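Local structure of 24-sterol C-methyltransferase (Haloferax volcanii, 6F5Z) at residues Asp95-Asp100 with Glu124-Ile129; Asp40-Leu45 with Val104-Ser109; Asn141-Asn146 with Trp163-Tyr168; Thr135-Val140 with Thr218-Gly223. The protein probably acts as an S-adenosylmethionine-dependent methyltransferase, working as a holoenzyme with the small activator protein Trm112. One frame throughout, in Å; residues are numbered along the deposited sequence.

Contacts 2 and 4 lie in the buried sheet, contacts 1 and 3 in its partly buried surroundings. The sheet contacts are neighbours: strand 104-110 of contact 2 pairs on its other side with strand 134-140 of contact 4, V107 N lying 2.8 Å from T135 O. Both rest on backbone bonds; contact 2 is parallel and mixes valines with aspartates and a histidine, contact 4 antiparallel and largely apolar. Contact 1 leans on contact 2 through L97 against L45 and F99 against V43, and faces the Trm112 chain. Contact 3 adjoins contact 4, with H165 and Y168 packed on L219. In contacts 1 and 3 charged side chains do most of the binding to backbone.

Contact 1 (Asp95-Asp100 with Glu124-Ile129); sequences DDLPFD and EEIARI
The last turns of helix 119-129, one of the helices flanking the Rossmann-like methyltransferase sheet, are tied here to the irregular segment 95-100 that follows strand 87-91. R128 carries the polar half. Its chain runs straight from the backbone and bends at chi3 (67°), which lays the guanidinium along the segment. NH1 and NH2 of R128 close end-on upon a single acceptor, F99 O, at 2.9 Å from NH1 and 3.1 Å from NH2, all nearly in the guanidinium plane. The side-on edge takes E125, one turn earlier: R128 NE meets E125 OE2 at 2.9 Å and R128 NH2 meets E125 OE1 at 3.0 Å, both from above the carboxylate plane. E125 OE1 spends its anti lone pair on L97 N, 2.9 Å away, so one oxygen joins the arginine to the loop. Beneath, L97 CD1 crosses I129 CD1 at 3.8 Å, while I129 CG2 sits 3.8 Å from F99 CB and also under one guanidinium face. D101 gives R128 NH1 a salt-bridge partner, and K15 of the Trm112 chain packs on R128 and E125. An alanine in place of R128 would remove both grips and would probably loosen the F99 carbonyl and leave E125 less firmly oriented. With carboxylates on two sides, R128 is likely to stay charged, and its pairing with E125 probably keeps that carboxylate ionised as an acceptor for L97 N.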
loop_
_atom_site.group_PDB
_atom_site.type_symbol
_atom_site.label_atom_id
_atom_site.label_comp_id
_atom_site.label_asym_id
_atom_site.label_seq_id
_atom_site.Cartn_x
_atom_site.Cartn_y
_atom_site.Cartn_z
ATOM N N ASP B 95 20.659 -14.261 -1.557
ATOM C CA ASP B 95 20.644 -15.114 -0.367
ATOM C C ASP B 95 21.445 -14.574 0.795
ATOM O O ASP B 95 21.309 -15.088 1.910
ATOM C CB ASP B 95 21.087 -16.552 -0.706
ATOM C CG ASP B 95 20.469 -17.593 0.205
ATOM O OD1 ASP B 95 19.235 -17.562 0.389
ATOM O OD2 ASP B 95 21.217 -18.443 0.724
ATOM N N ASP B 96 22.273 -13.539 0.569
ATOM C CA ASP B 96 23.078 -12.990 1.675
ATOM C C ASP B 96 23.276 -11.520 1.386
ATOM O O ASP B 96 24.194 -11.160 0.629
ATOM C CB ASP B 96 24.453 -13.704 1.757
ATOM C CG ASP B 96 24.397 -15.166 2.179
ATOM O OD1 ASP B 96 24.104 -15.427 3.359
ATOM O OD2 ASP B 96 24.632 -16.046 1.318
ATOM N N LEU B 97 22.364 -10.669 1.908
ATOM C CA LEU B 97 22.437 -9.229 1.598
ATOM C C LEU B 97 23.523 -8.558 2.422
ATOM O O LEU B 97 23.503 -8.642 3.653
ATOM C CB LEU B 97 21.094 -8.532 1.780
ATOM C CG LEU B 97 19.927 -9.176 1.001
ATOM C CD1 LEU B 97 18.594 -8.407 1.268
ATOM C CD2 LEU B 97 20.227 -9.271 -0.509
ATOM N N PRO B 98 24.413 -7.812 1.725
ATOM C CA PRO B 98 25.587 -7.237 2.384
ATOM C C PRO B 98 25.311 -5.877 3.000
ATOM O O PRO B 98 26.096 -4.940 2.843
ATOM C CB PRO B 98 26.621 -7.194 1.249
ATOM C CG PRO B 98 25.800 -6.882 0.038
ATOM C CD PRO B 98 24.497 -7.644 0.256
ATOM N N PHE B 99 24.195 -5.797 3.742
ATOM C CA PHE B 99 23.797 -4.585 4.445
ATOM C C PHE B 99 23.541 -4.880 5.885
ATOM O O PHE B 99 23.045 -5.974 6.235
ATOM C CB PHE B 99 22.523 -3.968 3.838
ATOM C CG PHE B 99 22.669 -3.656 2.382
ATOM C CD1 PHE B 99 23.228 -2.456 1.966
ATOM C CD2 PHE B 99 22.241 -4.556 1.416
ATOM C CE1 PHE B 99 23.433 -2.204 0.609
ATOM C CE2 PHE B 99 22.417 -4.284 0.057
ATOM C CZ PHE B 99 23.030 -3.125 -0.331
ATOM N N ASP B 100 23.882 -3.909 6.750
ATOM C CA ASP B 100 23.661 -4.030 8.182
ATOM C C ASP B 100 22.188 -4.204 8.540
ATOM O O ASP B 100 21.314 -3.765 7.782
ATOM C CB ASP B 100 24.117 -2.732 8.867
ATOM C CG ASP B 100 25.612 -2.574 8.969
ATOM O OD1 ASP B 100 26.331 -3.576 8.767
ATOM O OD2 ASP B 100 26.068 -1.456 9.294
ATOM N N GLU B 124 13.408 -12.971 4.691
ATOM C CA GLU B 124 13.931 -12.772 6.042
ATOM C C GLU B 124 15.108 -11.771 6.018
ATOM O O GLU B 124 15.193 -10.907 6.896
ATOM C CB GLU B 124 14.395 -14.115 6.617
ATOM C CG GLU B 124 13.224 -15.046 6.908
ATOM C CD GLU B 124 13.584 -16.520 6.997
ATOM O OE1 GLU B 124 14.794 -16.850 7.000
ATOM O OE2 GLU B 124 12.648 -17.353 6.978
ATOM N N GLU B 125 15.950 -11.850 4.963
ATOM C CA GLU B 125 17.071 -10.916 4.787
ATOM C C GLU B 125 16.566 -9.493 4.546
ATOM O O GLU B 125 17.158 -8.524 5.035
ATOM C CB GLU B 125 17.940 -11.355 3.625
ATOM C CG GLU B 125 18.965 -12.425 3.982
ATOM C CD GLU B 125 20.032 -11.860 4.904
ATOM O OE1 GLU B 125 20.974 -11.204 4.399
ATOM O OE2 GLU B 125 19.900 -12.048 6.137
ATOM N N ILE B 126 15.473 -9.367 3.786
ATOM C CA ILE B 126 14.880 -8.036 3.533
ATOM C C ILE B 126 14.313 -7.467 4.837
ATOM O O ILE B 126 14.533 -6.298 5.183
ATOM C CB ILE B 126 13.818 -8.157 2.414
ATOM C CG1 ILE B 126 14.520 -8.408 1.069
ATOM C CG2 ILE B 126 12.961 -6.895 2.320
ATOM C CD1 ILE B 126 13.595 -8.883 -0.042
ATOM N N ALA B 127 13.588 -8.296 5.601
ATOM C CA ALA B 127 13.053 -7.832 6.878
ATOM C C ALA B 127 14.210 -7.436 7.815
ATOM O O ALA B 127 14.073 -6.486 8.574
ATOM C CB ALA B 127 12.230 -8.947 7.525
ATOM N N ARG B 128 15.337 -8.148 7.732
ATOM C CA ARG B 128 16.505 -7.840 8.566
ATOM C C ARG B 128 17.098 -6.472 8.228
ATOM O O ARG B 128 17.304 -5.653 9.140
ATOM C CB ARG B 128 17.577 -8.930 8.390
ATOM C CG ARG B 128 18.832 -8.648 9.231
ATOM C CD ARG B 128 19.907 -9.709 9.024
ATOM N NE ARG B 128 20.485 -9.698 7.683
ATOM C CZ ARG B 128 21.335 -8.781 7.235
ATOM N NH1 ARG B 128 21.748 -7.799 8.033
ATOM N NH2 ARG B 128 21.787 -8.841 5.990
ATOM N N ILE B 129 17.382 -6.214 6.920
ATOM C CA ILE B 129 18.030 -4.942 6.563
ATOM C C ILE B 129 17.107 -3.710 6.669
ATOM O O ILE B 129 17.595 -2.593 6.856
ATOM C CB ILE B 129 18.724 -4.992 5.206
ATOM C CG1 ILE B 129 17.669 -5.083 4.050
ATOM C CG2 ILE B 129 19.738 -6.179 5.162
ATOM C CD1 ILE B 129 18.337 -4.937 2.671
#

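Contact 2 (Asp40-Leu45 with Val104-Ser109); sequences DTVVDL and VDHVWS
H106 and W108, on the same face of the sheet, each take a carboxylate oxygen of segment 40-45 at the ring edge. D40 OD2 lies 3.0 Å from H106 CE1 and D44 OD1 3.2 Å from W108 CD1, the D44 carboxylate turned 74° from the indole. D40 and D105 stack carboxylates, planes 25° apart, although both should carry negative charge; D40 OD2 is held by E37 N. These are two central parallel strands of the Rossmann-like methyltransferase fold. Strand 41-45 runs into the glycine-rich loop of motif I, and the D44 side chain is about 5 Å from bound S-adenosylhomocysteine, its OD2 bonded to T47. At the other end the chain turns a corner at D105, whose OD2 offers its anti lone pair to T41 N in a short, straight bond (2.7 Å), and T41 O receives both D105 N and H106 N. Regular pairing follows, V43 N to H106 O (3.0 Å) and L45 N to W108 O (2.9 Å). V43, on the opposite face with V107, puts its CG2 3.6 Å from V104 CG2, before the corner; L45 CD1 reaches V107 CG1. S109 OG, anti to its own backbone N, donates to L45 O from above the carbonyl plane.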
loop_
_atom_site.group_PDB
_atom_site.type_symbol
_atom_site.label_atom_id
_atom_site.label_comp_id
_atom_site.label_asym_id
_atom_site.label_seq_id
_atom_site.Cartn_x
_atom_site.Cartn_y
_atom_site.Cartn_z
ATOM N N ASP B 40 15.744 9.418 1.835
ATOM C CA ASP B 40 15.729 7.983 2.193
ATOM C C ASP B 40 16.753 7.124 1.468
ATOM O O ASP B 40 17.164 7.455 0.352
ATOM C CB ASP B 40 14.348 7.381 1.949
ATOM C CG ASP B 40 13.317 7.634 3.051
ATOM O OD1 ASP B 40 13.687 8.226 4.107
ATOM O OD2 ASP B 40 12.117 7.324 2.822
ATOM N N THR B 41 17.141 6.026 2.128
ATOM C CA THR B 41 18.089 5.045 1.568
ATOM C C THR B 41 17.258 3.903 1.004
ATOM O O THR B 41 16.439 3.332 1.721
ATOM C CB THR B 41 19.025 4.534 2.650
ATOM O OG1 THR B 41 19.910 5.585 3.056
ATOM C CG2 THR B 41 19.869 3.328 2.163
ATOM N N VAL B 42 17.468 3.578 -0.277
ATOM C CA VAL B 42 16.734 2.502 -0.929
ATOM C C VAL B 42 17.703 1.476 -1.510
ATOM O O VAL B 42 18.708 1.854 -2.144
ATOM C CB VAL B 42 15.789 3.075 -2.036
ATOM C CG1 VAL B 42 15.065 1.958 -2.832
ATOM C CG2 VAL B 42 14.762 4.027 -1.409
ATOM N N VAL B 43 17.368 0.199 -1.360
ATOM C CA VAL B 43 18.100 -0.910 -1.981
ATOM C C VAL B 43 17.198 -1.478 -3.089
ATOM O O VAL B 43 15.994 -1.729 -2.871
ATOM C CB VAL B 43 18.470 -1.995 -0.946
ATOM C CG1 VAL B 43 18.991 -3.270 -1.645
ATOM C CG2 VAL B 43 19.528 -1.464 0.004
ATOM N N ASP B 44 17.777 -1.628 -4.273
ATOM C CA ASP B 44 17.075 -2.160 -5.438
ATOM C C ASP B 44 17.680 -3.538 -5.723
ATOM O O ASP B 44 18.880 -3.640 -6.078
ATOM C CB ASP B 44 17.319 -1.196 -6.626
ATOM C CG ASP B 44 16.768 -1.601 -7.963
ATOM O OD1 ASP B 44 16.143 -2.685 -8.047
ATOM O OD2 ASP B 44 16.959 -0.830 -8.934
ATOM N N LEU B 45 16.884 -4.594 -5.453
ATOM C CA LEU B 45 17.363 -5.963 -5.601
ATOM C C LEU B 45 17.141 -6.472 -7.003
ATOM O O LEU B 45 15.987 -6.601 -7.423
ATOM C CB LEU B 45 16.667 -6.859 -4.597
ATOM C CG LEU B 45 16.972 -6.576 -3.141
ATOM C CD1 LEU B 45 16.161 -7.522 -2.263
ATOM C CD2 LEU B 45 18.461 -6.746 -2.814
ATOM N N VAL B 104 18.269 0.197 6.119
ATOM C CA VAL B 104 17.648 0.575 4.827
ATOM C C VAL B 104 16.247 1.073 5.039
ATOM O O VAL B 104 15.474 0.445 5.771
ATOM C CB VAL B 104 17.740 -0.626 3.835
ATOM C CG1 VAL B 104 17.007 -0.347 2.540
ATOM C CG2 VAL B 104 19.220 -0.938 3.545
ATOM N N ASP B 105 15.880 2.189 4.364
ATOM C CA ASP B 105 14.506 2.676 4.543
ATOM C C ASP B 105 13.493 1.892 3.719
ATOM O O ASP B 105 12.383 1.656 4.201
ATOM C CB ASP B 105 14.416 4.167 4.203
ATOM C CG ASP B 105 15.260 5.030 5.142
ATOM O OD1 ASP B 105 14.964 5.050 6.349
ATOM O OD2 ASP B 105 16.298 5.552 4.697
ATOM N N HIS B 106 13.846 1.544 2.450
ATOM C CA HIS B 106 12.924 0.774 1.618
ATOM C C HIS B 106 13.701 -0.119 0.676
ATOM O O HIS B 106 14.847 0.193 0.314
ATOM C CB HIS B 106 12.019 1.673 0.760
ATOM C CG HIS B 106 11.258 2.679 1.543
ATOM N ND1 HIS B 106 11.727 3.989 1.707
ATOM C CD2 HIS B 106 10.121 2.515 2.248
ATOM C CE1 HIS B 106 10.844 4.573 2.501
ATOM N NE2 HIS B 106 9.871 3.743 2.871
ATOM N N VAL B 107 13.073 -1.242 0.309
ATOM C CA VAL B 107 13.672 -2.164 -0.677
ATOM C C VAL B 107 12.652 -2.275 -1.814
ATOM O O VAL B 107 11.443 -2.425 -1.584
ATOM C CB VAL B 107 13.915 -3.560 -0.040
ATOM C CG1 VAL B 107 14.392 -4.578 -1.087
ATOM C CG2 VAL B 107 14.948 -3.458 1.081
ATOM N N TRP B 108 13.160 -2.217 -3.058
ATOM C CA TRP B 108 12.392 -2.366 -4.273
ATOM C C TRP B 108 12.946 -3.561 -5.036
ATOM O O TRP B 108 14.158 -3.767 -5.075
ATOM C CB TRP B 108 12.611 -1.115 -5.163
ATOM C CG TRP B 108 12.245 -1.306 -6.610
ATOM C CD1 TRP B 108 13.084 -1.684 -7.625
ATOM C CD2 TRP B 108 10.928 -1.218 -7.182
ATOM N NE1 TRP B 108 12.375 -1.782 -8.819
ATOM C CE2 TRP B 108 11.042 -1.535 -8.561
ATOM C CE3 TRP B 108 9.655 -0.904 -6.655
ATOM C CZ2 TRP B 108 9.953 -1.448 -9.435
ATOM C CZ3 TRP B 108 8.562 -0.863 -7.512
ATOM C CH2 TRP B 108 8.715 -1.177 -8.884
ATOM N N SER B 109 12.070 -4.331 -5.666
ATOM C CA SER B 109 12.525 -5.354 -6.587
ATOM C C SER B 109 11.479 -5.544 -7.682
ATOM O O SER B 109 10.302 -5.752 -7.391
ATOM C CB SER B 109 12.850 -6.648 -5.855
ATOM O OG SER B 109 13.302 -7.641 -6.765
#

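Contact 3 (Asn141-Asn146 with Trp163-Tyr168); sequences NYYEEN and WSHAEY
E145, with CG beside its backbone N and a bend at chi2 (89°), curls its carboxylate back to the start of helix 165-174, while Y143 holds its ring in the crowded chi1 position (60°). H165 N points between the two carboxylate oxygens and bonds the syn lone pair of each, 3.1 Å to OE1 and 3.1 Å to OE2 of E145. There the helix dipole would probably favour its negative charge. It adds to a capping box: S164 OG accepts from E167 N, and E167 OE1 takes S164 N at 2.8 Å. Facing it, the type I turn Y143-N146 sends E144 N to W163 O (2.9 Å), well above the carbonyl plane. An alanine replacing E145 would lose both bonds to H165 N and would probably leave the turn less tightly held to the helix start. Y143 CE2 nears H165 NE2 at the imidazole edge, and one water bridges NE2 to Y143 OH, which also bonds G217 O. A second water joins Y142 O, W163 N and Y168 OH.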
loop_
_atom_site.group_PDB
_atom_site.type_symbol
_atom_site.label_atom_id
_atom_site.label_comp_id
_atom_site.label_asym_id
_atom_site.label_seq_id
_atom_site.Cartn_x
_atom_site.Cartn_y
_atom_site.Cartn_z
ATOM N N ASN B 141 6.188 -10.408 -12.675
ATOM C CA ASN B 141 5.329 -10.820 -13.779
ATOM C C ASN B 141 5.191 -12.334 -13.867
ATOM O O ASN B 141 4.322 -12.798 -14.598
ATOM C CB ASN B 141 5.824 -10.249 -15.131
ATOM C CG ASN B 141 5.677 -8.752 -15.183
ATOM O OD1 ASN B 141 4.918 -8.188 -14.418
ATOM N ND2 ASN B 141 6.409 -8.069 -16.047
ATOM N N TYR B 142 6.021 -13.086 -13.128
ATOM C CA TYR B 142 5.983 -14.544 -13.114
ATOM C C TYR B 142 5.291 -14.927 -11.800
ATOM O O TYR B 142 5.883 -14.752 -10.727
ATOM C CB TYR B 142 7.407 -15.102 -13.166
ATOM C CG TYR B 142 7.472 -16.613 -13.110
ATOM C CD1 TYR B 142 7.110 -17.390 -14.214
ATOM C CD2 TYR B 142 7.910 -17.260 -11.969
ATOM C CE1 TYR B 142 7.209 -18.784 -14.183
ATOM C CE2 TYR B 142 8.047 -18.650 -11.933
ATOM C CZ TYR B 142 7.679 -19.404 -13.037
ATOM O OH TYR B 142 7.816 -20.776 -12.997
ATOM N N TYR B 143 4.034 -15.405 -11.879
ATOM C CA TYR B 143 3.259 -15.755 -10.708
ATOM C C TYR B 143 2.129 -16.670 -11.143
ATOM O O TYR B 143 1.810 -16.725 -12.343
ATOM C CB TYR B 143 2.807 -14.502 -9.921
ATOM C CG TYR B 143 1.951 -13.541 -10.709
ATOM C CD1 TYR B 143 2.529 -12.518 -11.459
ATOM C CD2 TYR B 143 0.564 -13.647 -10.695
ATOM C CE1 TYR B 143 1.747 -11.634 -12.199
ATOM C CE2 TYR B 143 -0.234 -12.762 -11.428
ATOM C CZ TYR B 143 0.371 -11.751 -12.172
ATOM O OH TYR B 143 -0.395 -10.869 -12.915
ATOM N N GLU B 144 1.527 -17.389 -10.185
ATOM C CA GLU B 144 0.588 -18.453 -10.529
ATOM C C GLU B 144 -0.582 -18.023 -11.400
ATOM O O GLU B 144 -0.869 -18.693 -12.408
ATOM C CB GLU B 144 0.061 -19.160 -9.266
ATOM C CG GLU B 144 -0.622 -20.499 -9.569
ATOM C CD GLU B 144 0.350 -21.531 -10.104
ATOM O OE1 GLU B 144 1.549 -21.495 -9.739
ATOM O OE2 GLU B 144 -0.126 -22.441 -10.822
ATOM N N GLU B 145 -1.263 -16.946 -11.021
ATOM C CA GLU B 145 -2.461 -16.512 -11.729
ATOM C C GLU B 145 -2.156 -16.060 -13.169
ATOM O O GLU B 145 -3.075 -16.087 -14.010
ATOM C CB GLU B 145 -3.174 -15.397 -10.948
ATOM C CG GLU B 145 -3.788 -15.886 -9.638
ATOM C CD GLU B 145 -2.873 -15.826 -8.421
ATOM O OE1 GLU B 145 -1.635 -15.837 -8.582
ATOM O OE2 GLU B 145 -3.408 -15.773 -7.296
ATOM N N ASN B 146 -0.906 -15.634 -13.452
ATOM C CA ASN B 146 -0.568 -15.181 -14.819
ATOM C C ASN B 146 -0.221 -16.446 -15.614
ATOM O O ASN B 146 0.931 -16.845 -15.722
ATOM C CB ASN B 146 0.560 -14.154 -14.803
ATOM C CG ASN B 146 0.956 -13.689 -16.183
ATOM O OD1 ASN B 146 0.260 -13.956 -17.181
ATOM N ND2 ASN B 146 2.111 -13.040 -16.272
ATOM N N TRP B 163 4.728 -18.415 -7.298
ATOM C CA TRP B 163 3.775 -18.329 -6.209
ATOM C C TRP B 163 2.513 -17.648 -6.657
ATOM O O TRP B 163 2.560 -16.770 -7.528
ATOM C CB TRP B 163 4.336 -17.507 -5.041
ATOM C CG TRP B 163 5.317 -18.212 -4.148
ATOM C CD1 TRP B 163 5.553 -19.564 -4.051
ATOM C CD2 TRP B 163 6.207 -17.580 -3.229
ATOM N NE1 TRP B 163 6.555 -19.802 -3.131
ATOM C CE2 TRP B 163 6.959 -18.593 -2.596
ATOM C CE3 TRP B 163 6.461 -16.238 -2.899
ATOM C CZ2 TRP B 163 7.956 -18.292 -1.644
ATOM C CZ3 TRP B 163 7.414 -15.945 -1.945
ATOM C CH2 TRP B 163 8.158 -16.964 -1.333
ATOM N N SER B 164 1.390 -17.999 -6.007
ATOM C CA SER B 164 0.135 -17.267 -6.247
ATOM C C SER B 164 0.120 -15.935 -5.451
ATOM O O SER B 164 0.961 -15.719 -4.584
ATOM C CB SER B 164 -1.057 -18.096 -5.771
ATOM O OG SER B 164 -0.894 -18.275 -4.378
ATOM N N HIS B 165 -0.894 -15.097 -5.676
ATOM C CA HIS B 165 -1.039 -13.871 -4.876
ATOM C C HIS B 165 -1.061 -14.276 -3.376
ATOM O O HIS B 165 -0.369 -13.674 -2.544
ATOM C CB HIS B 165 -2.374 -13.184 -5.190
ATOM C CG HIS B 165 -2.442 -12.461 -6.498
ATOM N ND1 HIS B 165 -3.152 -11.260 -6.608
ATOM C CD2 HIS B 165 -1.875 -12.735 -7.692
ATOM C CE1 HIS B 165 -3.049 -10.893 -7.883
ATOM N NE2 HIS B 165 -2.322 -11.757 -8.586
ATOM N N ALA B 166 -1.868 -15.311 -3.033
ATOM C CA ALA B 166 -1.966 -15.744 -1.622
ATOM C C ALA B 166 -0.641 -16.239 -1.071
ATOM O O ALA B 166 -0.278 -15.945 0.078
ATOM C CB ALA B 166 -3.058 -16.805 -1.465
ATOM N N GLU B 167 0.108 -16.983 -1.879
ATOM C CA GLU B 167 1.412 -17.467 -1.415
ATOM C C GLU B 167 2.400 -16.342 -1.136
ATOM O O GLU B 167 3.215 -16.442 -0.206
ATOM C CB GLU B 167 2.001 -18.470 -2.401
ATOM C CG GLU B 167 1.318 -19.833 -2.272
ATOM C CD GLU B 167 1.609 -20.803 -3.402
ATOM O OE1 GLU B 167 1.778 -20.361 -4.561
ATOM O OE2 GLU B 167 1.605 -22.026 -3.130
ATOM N N TYR B 168 2.353 -15.245 -1.937
ATOM C CA TYR B 168 3.227 -14.098 -1.661
ATOM C C TYR B 168 2.803 -13.468 -0.324
ATOM O O TYR B 168 3.665 -13.163 0.487
ATOM C CB TYR B 168 3.080 -13.028 -2.761
ATOM C CG TYR B 168 4.104 -13.215 -3.855
ATOM C CD1 TYR B 168 5.392 -12.694 -3.729
ATOM C CD2 TYR B 168 3.803 -13.939 -5.015
ATOM C CE1 TYR B 168 6.362 -12.911 -4.707
ATOM C CE2 TYR B 168 4.762 -14.124 -6.019
ATOM C CZ TYR B 168 6.049 -13.646 -5.840
ATOM O OH TYR B 168 7.018 -13.872 -6.780
HETATM O O HOH W 1 6.364 -16.073 -8.395
HETATM O O HOH W 2 -2.490 -10.424 -11.080
HETATM O O HOH W 3 1.045 -21.779 -6.848
HETATM O O HOH W 4 -4.025 -16.390 -4.759
#

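Contact 4 (Thr135-Val140 with Thr218-Gly223); sequences TFYCAV and TLLTVG
Backbone bonds come in reciprocal pairs. F136 and G223 exchange N-H and C=O at 2.8 Å (F136 N to G223 O) and 2.9 Å (G223 N to F136 O), and C138 with T221 and V140 with L219 do likewise. The intervening pairs, Y137 with V222 and A139 with L220, are non-hydrogen-bonded and close up instead, with A139 CA 3.2 Å from L219 O in a CA-H...O contact. This antiparallel pairing slots strand 218-224 in beside 134-140, giving the 3-2-1-4-5-7-6 strand order of class I methyltransferases. Aromatic contact lies on the Y137 side: V222 CG2 hangs over one ring face in a CH-pi contact, 3.6 Å from the centroid, and L220 CD1 comes obliquely to CD2 of Y137. The phenol OH bonds A180 O of the second subunit. Apolar packing on the other face sets V140 CG2 4.0 Å from L219 CB, the two side chains running alongside each other. One water bridges C138 O and T221 OG1, each at 2.8 Å, and Q182 also bonds that hydroxyl.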
loop_
_atom_site.group_PDB
_atom_site.type_symbol
_atom_site.label_atom_id
_atom_site.label_comp_id
_atom_site.label_asym_id
_atom_site.label_seq_id
_atom_site.Cartn_x
_atom_site.Cartn_y
_atom_site.Cartn_z
ATOM N N THR B 135 9.585 -0.343 3.996
ATOM C CA THR B 135 8.756 -1.166 3.123
ATOM C C THR B 135 9.543 -1.943 2.113
ATOM O O THR B 135 10.683 -1.587 1.790
ATOM C CB THR B 135 7.701 -0.331 2.333
ATOM O OG1 THR B 135 8.354 0.451 1.313
ATOM C CG2 THR B 135 6.834 0.548 3.255
ATOM N N PHE B 136 8.955 -3.070 1.708
ATOM C CA PHE B 136 9.468 -3.873 0.605
ATOM C C PHE B 136 8.377 -3.838 -0.464
ATOM O O PHE B 136 7.255 -4.305 -0.213
ATOM C CB PHE B 136 9.758 -5.343 1.047
ATOM C CG PHE B 136 10.126 -6.277 -0.101
ATOM C CD1 PHE B 136 10.949 -5.837 -1.145
ATOM C CD2 PHE B 136 9.713 -7.603 -0.096
ATOM C CE1 PHE B 136 11.296 -6.694 -2.181
ATOM C CE2 PHE B 136 10.101 -8.471 -1.104
ATOM C CZ PHE B 136 10.890 -8.018 -2.141
ATOM N N TYR B 137 8.738 -3.354 -1.678
ATOM C CA TYR B 137 7.852 -3.327 -2.840
ATOM C C TYR B 137 8.349 -4.441 -3.773
ATOM O O TYR B 137 9.443 -4.308 -4.345
ATOM C CB TYR B 137 7.905 -1.943 -3.518
ATOM C CG TYR B 137 6.880 -0.993 -2.945
ATOM C CD1 TYR B 137 6.973 -0.541 -1.632
ATOM C CD2 TYR B 137 5.812 -0.547 -3.716
ATOM C CE1 TYR B 137 5.977 0.261 -1.069
ATOM C CE2 TYR B 137 4.819 0.273 -3.175
ATOM C CZ TYR B 137 4.895 0.660 -1.847
ATOM O OH TYR B 137 3.884 1.435 -1.327
ATOM N N CYS B 138 7.560 -5.521 -3.896
ATOM C CA CYS B 138 7.932 -6.686 -4.658
ATOM C C CYS B 138 7.016 -6.783 -5.878
ATOM O O CYS B 138 5.832 -7.119 -5.726
ATOM C CB CYS B 138 7.760 -7.909 -3.755
ATOM S SG CYS B 138 8.219 -9.465 -4.547
ATOM N N ALA B 139 7.580 -6.498 -7.083
ATOM C CA ALA B 139 6.754 -6.496 -8.286
ATOM C C ALA B 139 7.234 -7.633 -9.176
ATOM O O ALA B 139 8.456 -7.754 -9.417
ATOM C CB ALA B 139 6.887 -5.172 -9.009
ATOM N N VAL B 140 6.294 -8.471 -9.648
ATOM C CA VAL B 140 6.670 -9.639 -10.416
ATOM C C VAL B 140 5.680 -9.880 -11.534
ATOM O O VAL B 140 4.470 -9.706 -11.336
ATOM C CB VAL B 140 6.797 -10.926 -9.555
ATOM C CG1 VAL B 140 7.915 -10.813 -8.511
ATOM C CG2 VAL B 140 5.475 -11.288 -8.881
ATOM N N THR B 218 1.181 -6.847 -13.811
ATOM C CA THR B 218 2.248 -7.095 -12.846
ATOM C C THR B 218 1.652 -7.233 -11.455
ATOM O O THR B 218 0.852 -6.397 -11.039
ATOM C CB THR B 218 3.214 -5.889 -12.855
ATOM O OG1 THR B 218 3.842 -5.832 -14.152
ATOM C CG2 THR B 218 4.325 -5.993 -11.827
ATOM N N LEU B 219 2.077 -8.275 -10.722
ATOM C CA LEU B 219 1.619 -8.407 -9.341
ATOM C C LEU B 219 2.539 -7.564 -8.448
ATOM O O LEU B 219 3.765 -7.668 -8.536
ATOM C CB LEU B 219 1.737 -9.896 -8.925
ATOM C CG LEU B 219 1.641 -10.178 -7.396
ATOM C CD1 LEU B 219 0.268 -9.834 -6.870
ATOM C CD2 LEU B 219 1.853 -11.677 -7.127
ATOM N N LEU B 220 1.951 -6.744 -7.560
ATOM C CA LEU B 220 2.728 -5.997 -6.599
ATOM C C LEU B 220 2.285 -6.404 -5.217
ATOM O O LEU B 220 1.084 -6.349 -4.931
ATOM C CB LEU B 220 2.512 -4.478 -6.750
ATOM C CG LEU B 220 3.105 -3.598 -5.624
ATOM C CD1 LEU B 220 4.665 -3.639 -5.658
ATOM C CD2 LEU B 220 2.607 -2.134 -5.776
ATOM N N THR B 221 3.272 -6.776 -4.343
ATOM C CA THR B 221 2.932 -7.041 -2.935
ATOM C C THR B 221 3.819 -6.117 -2.116
ATOM O O THR B 221 5.014 -6.009 -2.384
ATOM C CB THR B 221 3.213 -8.509 -2.558
ATOM O OG1 THR B 221 2.624 -9.384 -3.545
ATOM C CG2 THR B 221 2.640 -8.884 -1.165
ATOM N N VAL B 222 3.227 -5.429 -1.126
ATOM C CA VAL B 222 3.956 -4.464 -0.284
ATOM C C VAL B 222 3.999 -4.981 1.148
ATOM O O VAL B 222 2.935 -5.304 1.696
ATOM C CB VAL B 222 3.258 -3.098 -0.315
ATOM C CG1 VAL B 222 3.935 -2.082 0.620
ATOM C CG2 VAL B 222 3.243 -2.552 -1.754
ATOM N N GLY B 223 5.204 -5.106 1.695
ATOM C CA GLY B 223 5.402 -5.552 3.072
ATOM C C GLY B 223 6.042 -4.462 3.918
ATOM O O GLY B 223 6.729 -3.586 3.402
HETATM O O HOH W 5 4.664 -9.687 -5.405
#